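Local atomic coordinates of possible transcriptional regulator, ArsR family protein (Rhodococcus sp. RHA1, PDB entry 3F6V), a protein that probably binds DNA as a winged helix-turn-helix transcriptional regulator of the ArsR family, possibly controlling arsenical resistance. Residues E53-P58 against A98-P103; R62-L67 against R93-A98. All coordinates share one frame; numbering follows the deposited sequence.

How the contacts relate
Contacts 1 and 2 are neighbours in one buried core, with centres about 4 Å apart. Their segments share A98, which touches V54 in contact 1. Contact 2 is nested inside the chain loop that contact 1 closes. Helix 85-97 gives L95 to contact 2; the chain then turns at its end and gives A98 and L100 to contact 1. A probable hydrogen bond from L100 N to L95 O, 2.9 Å, ties the two across this turn. V54 CG1 of contact 1 also packs on V94 CG1 at 3.7 Å. Segments of both contacts reach the second subunit. A bound magnesium ion is remote, about 12 Å from the side chain of L100 and about 13 Å from that of V64.

Contact 1: residues E53-P58 against A98-P103; sequences EVAAEP and AGLVTP
V54 meets A98 in the closer-packed part of this contact. The methyl of A98 faces the whole fork of the valine. A98 CB lies 3.9 Å from V54 CG1 and 4.2 Å from V54 CG2. V54 CB is near as well, and V54 CA and A98 CA are 7.1 Å apart. Beside it A55 makes one contact, from its CB to L100 CD1 at 3.9 Å. L100 turns CD1 toward A55, with CG anti to its own carbonyl carbon (chi1 -68°). The packing is looser between the two pairs, where V54 CG1 and L100 CD1 are 4.4 Å apart. No hydrogen bond joins the segments, so the contact is wholly apolar.

All four touching residues are buried, but G99, between A98 and L100, is partly exposed. It leaves the helix with positive phi in a Schellman motif. This turn places A98 and L100 to meet neighbouring residues of helix 51-55. E53 and E57, also partly exposed, lie at the subunit interface and pack on the second subunit. There A56 packs on A56 of that subunit.

Within the chain, V94 of helix 85-97 packs on V54, and L49 packs on A98. L122 of helix 116-129 touches both A55 and L100. The contact thus joins helix 51-55 to the turn between helix 85-97 and strand 101-106, the first wing strand of the winged helix-turn-helix.

Contact 2: residues R62-L67 against R93-A98; sequences RLVQLL and RVLTEA
L63, V64 and L95 meet here without any flat group; the guanidinium of R62 and the amide of Q65 lie on the side of helix 58-66 turned away from L95. L66 CD2 sits over one face of the R62 guanidinium, 3.5 Å above its plane and offset toward the rim. At the edge, in plane, comes Q65 CD. R62 NH1 donates to Q65 OE1 at 3.1 Å, with an N-H...O angle of 150°. The donor stands above the carbonyl plane of the amide, 44° out of it. The other end of this amide is also held: Q65 NE2 bonds to F129 O of the second subunit. The amide is therefore gripped at both its oxygen and its nitrogen.

Helix 85-97 is probably the recognition helix of the winged helix-turn-helix, and strands 101-106 and 109-114 form the wing. The inner side of helix 85-97 packs on helix 58-66.

L95 carries the contact with both ends of its fork. Its CD2 meets V64 CG2 at 4.2 Å, and its CD1 meets L63 CB at 4.3 Å. The side chains of V64 and L95 cross obliquely, with V64 CA and L95 CA 8.8 Å apart. With CG anti to its carbonyl carbon (chi1 -77°), L95 points its two methyls at L63 and V64.

V101 of strand 101-106 touches L95, and L114 of strand 109-114 touches V64. F81 packs on L63. V64 also packs on L134 of the second subunit.

Contact 1: residues E53-P58 against A98-P103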
# COMPACT_ATOMS: atom_id res chain seq x y z
N GLU A 53 -4.66 0.13 0.03
CA GLU A 53 -4.48 -1.18 -0.59
C GLU A 53 -4.51 -1.06 -2.12
O GLU A 53 -3.66 -1.62 -2.80
CB GLU A 53 -5.55 -2.14 -0.08
CG GLU A 53 -5.48 -3.52 -0.68
CD GLU A 53 -6.56 -4.45 -0.15
OE1 GLU A 53 -7.61 -3.97 0.33
OE2 GLU A 53 -6.36 -5.68 -0.26
N VAL A 54 -5.48 -0.33 -2.65
CA VAL A 54 -5.59 -0.19 -4.12
C VAL A 54 -4.40 0.55 -4.72
O VAL A 54 -3.80 0.12 -5.73
CB VAL A 54 -6.90 0.55 -4.48
CG1 VAL A 54 -6.89 1.03 -5.95
CG2 VAL A 54 -8.07 -0.40 -4.21
N ALA A 55 -4.05 1.64 -4.09
CA ALA A 55 -2.98 2.50 -4.64
C ALA A 55 -1.62 1.84 -4.62
O ALA A 55 -0.75 2.17 -5.42
CB ALA A 55 -2.90 3.83 -3.93
N ALA A 56 -1.40 0.94 -3.65
CA ALA A 56 -0.09 0.39 -3.43
C ALA A 56 0.36 -0.60 -4.51
O ALA A 56 1.55 -0.94 -4.58
CB ALA A 56 -0.05 -0.29 -2.07
N GLU A 57 -0.55 -1.08 -5.36
CA GLU A 57 -0.17 -1.97 -6.44
C GLU A 57 0.86 -1.18 -7.32
O GLU A 57 0.61 -0.02 -7.62
CB GLU A 57 -1.43 -2.39 -7.20
CG GLU A 57 -1.29 -3.61 -8.05
CD GLU A 57 -0.65 -3.39 -9.40
OE1 GLU A 57 -0.49 -2.23 -9.82
OE2 GLU A 57 -0.33 -4.41 -10.05
N PRO A 58 2.00 -1.78 -7.70
CA PRO A 58 3.09 -0.97 -8.26
C PRO A 58 2.78 -0.22 -9.59
O PRO A 58 3.24 0.91 -9.77
CB PRO A 58 4.20 -1.99 -8.52
CG PRO A 58 3.94 -3.07 -7.52
CD PRO A 58 2.47 -3.12 -7.27
N ALA A 98 -11.91 3.45 -6.38
CA ALA A 98 -11.34 3.85 -5.09
C ALA A 98 -11.37 5.34 -4.82
O ALA A 98 -10.93 5.77 -3.77
CB ALA A 98 -9.95 3.28 -4.94
N GLY A 99 -11.87 6.15 -5.76
CA GLY A 99 -11.93 7.58 -5.57
C GLY A 99 -10.62 8.32 -5.72
O GLY A 99 -10.53 9.50 -5.33
N LEU A 100 -9.62 7.69 -6.35
CA LEU A 100 -8.30 8.29 -6.48
C LEU A 100 -8.10 9.03 -7.80
O LEU A 100 -7.26 9.93 -7.87
CB LEU A 100 -7.23 7.19 -6.31
CG LEU A 100 -7.13 6.61 -4.90
CD1 LEU A 100 -6.35 5.30 -4.87
CD2 LEU A 100 -6.40 7.67 -4.01
N VAL A 101 -8.84 8.61 -8.82
CA VAL A 101 -8.79 9.29 -10.14
C VAL A 101 -10.21 9.50 -10.61
O VAL A 101 -11.15 8.87 -10.11
CB VAL A 101 -7.96 8.51 -11.19
CG1 VAL A 101 -6.53 8.28 -10.69
CG2 VAL A 101 -8.58 7.24 -11.55
N THR A 102 -10.35 10.35 -11.64
CA THR A 102 -11.67 10.75 -12.14
C THR A 102 -11.57 10.73 -13.66
O THR A 102 -10.62 11.28 -14.20
CB THR A 102 -11.97 12.21 -11.64
OG1 THR A 102 -11.81 12.24 -10.19
CG2 THR A 102 -13.35 12.62 -12.01
N PRO A 103 -12.55 10.12 -14.33
CA PRO A 103 -12.53 10.04 -15.81
C PRO A 103 -13.34 11.18 -16.44
O PRO A 103 -14.26 11.72 -15.84
CB PRO A 103 -13.27 8.71 -16.07
CG PRO A 103 -14.28 8.66 -14.96
CD PRO A 103 -13.61 9.25 -13.75

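Contact 2: residues R62-L67 against R93-A98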
# COMPACT_ATOMS: atom_id res chain seq x y z
N ARG A 62 2.65 4.00 -10.05
CA ARG A 62 3.29 4.76 -11.14
C ARG A 62 2.24 5.58 -11.90
O ARG A 62 2.51 6.71 -12.28
CB ARG A 62 4.03 3.83 -12.09
CG ARG A 62 4.79 4.54 -13.19
CD ARG A 62 5.89 5.42 -12.65
NE ARG A 62 6.57 6.17 -13.71
CZ ARG A 62 6.95 7.44 -13.60
NH1 ARG A 62 6.72 8.13 -12.47
NH2 ARG A 62 7.56 8.02 -14.62
N LEU A 63 1.04 5.02 -12.09
CA LEU A 63 0.00 5.78 -12.80
C LEU A 63 -0.35 7.04 -11.99
O LEU A 63 -0.52 8.13 -12.56
CB LEU A 63 -1.25 4.95 -12.99
CG LEU A 63 -1.19 3.90 -14.09
CD1 LEU A 63 -2.31 2.88 -13.98
CD2 LEU A 63 -1.24 4.58 -15.48
N VAL A 64 -0.45 6.91 -10.67
CA VAL A 64 -0.72 8.07 -9.83
C VAL A 64 0.41 9.12 -9.98
O VAL A 64 0.11 10.32 -10.11
CB VAL A 64 -0.95 7.61 -8.34
CG1 VAL A 64 -0.81 8.76 -7.38
CG2 VAL A 64 -2.33 6.94 -8.23
N GLN A 65 1.68 8.68 -9.95
CA GLN A 65 2.79 9.62 -10.18
C GLN A 65 2.71 10.30 -11.53
O GLN A 65 2.86 11.53 -11.60
CB GLN A 65 4.10 8.90 -10.09
CG GLN A 65 4.42 8.45 -8.67
CD GLN A 65 5.76 7.83 -8.61
OE1 GLN A 65 6.18 7.16 -9.59
NE2 GLN A 65 6.47 8.03 -7.49
N LEU A 66 2.43 9.53 -12.57
CA LEU A 66 2.34 10.12 -13.90
C LEU A 66 1.26 11.19 -13.97
O LEU A 66 1.45 12.24 -14.62
CB LEU A 66 2.12 9.04 -14.94
CG LEU A 66 3.30 8.13 -15.21
CD1 LEU A 66 2.85 6.89 -15.98
CD2 LEU A 66 4.45 8.85 -15.95
N LEU A 67 0.14 10.98 -13.33
CA LEU A 67 -0.96 11.92 -13.37
C LEU A 67 -0.67 13.22 -12.62
O LEU A 67 -1.47 14.18 -12.73
CB LEU A 67 -2.25 11.23 -12.87
CG LEU A 67 -2.81 10.24 -13.86
CD1 LEU A 67 -3.94 9.45 -13.13
CD2 LEU A 67 -3.38 10.96 -15.11
N ARG A 93 -9.65 2.04 -13.95
CA ARG A 93 -11.01 1.78 -13.45
C ARG A 93 -11.01 1.46 -11.95
O ARG A 93 -11.88 1.90 -11.20
CB ARG A 93 -11.65 0.61 -14.22
CG ARG A 93 -13.10 0.34 -13.85
CD ARG A 93 -13.67 -0.87 -14.61
NE ARG A 93 -14.88 -1.40 -13.97
CZ ARG A 93 -16.11 -0.99 -14.26
NH1 ARG A 93 -16.30 -0.06 -15.19
NH2 ARG A 93 -17.16 -1.52 -13.64
N VAL A 94 -10.01 0.66 -11.54
CA VAL A 94 -9.88 0.32 -10.11
C VAL A 94 -9.58 1.59 -9.31
O VAL A 94 -10.18 1.85 -8.23
CB VAL A 94 -8.83 -0.78 -9.90
CG1 VAL A 94 -8.67 -1.06 -8.42
CG2 VAL A 94 -9.30 -2.10 -10.54
N LEU A 95 -8.65 2.42 -9.81
CA LEU A 95 -8.30 3.65 -9.11
C LEU A 95 -9.54 4.58 -9.07
O LEU A 95 -9.75 5.34 -8.11
CB LEU A 95 -7.19 4.36 -9.86
CG LEU A 95 -5.83 3.70 -9.61
CD1 LEU A 95 -4.82 4.26 -10.63
CD2 LEU A 95 -5.32 4.03 -8.22
N THR A 96 -10.38 4.54 -10.12
CA THR A 96 -11.57 5.38 -10.17
C THR A 96 -12.57 4.94 -9.11
O THR A 96 -13.12 5.77 -8.35
CB THR A 96 -12.28 5.30 -11.54
OG1 THR A 96 -11.42 5.85 -12.55
CG2 THR A 96 -13.57 6.12 -11.51
N GLU A 97 -12.75 3.63 -9.00
CA GLU A 97 -13.67 3.07 -8.01
C GLU A 97 -13.22 3.42 -6.59
O GLU A 97 -14.05 3.68 -5.71
CB GLU A 97 -13.79 1.56 -8.20
CG GLU A 97 -14.94 0.87 -7.43
CD GLU A 97 -16.35 1.34 -7.86
OE1 GLU A 97 -16.47 2.21 -8.75
OE2 GLU A 97 -17.34 0.85 -7.30
N ALA A 98 -11.91 3.45 -6.38
CA ALA A 98 -11.34 3.85 -5.09
C ALA A 98 -11.37 5.34 -4.82
O ALA A 98 -10.93 5.77 -3.77
CB ALA A 98 -9.95 3.28 -4.94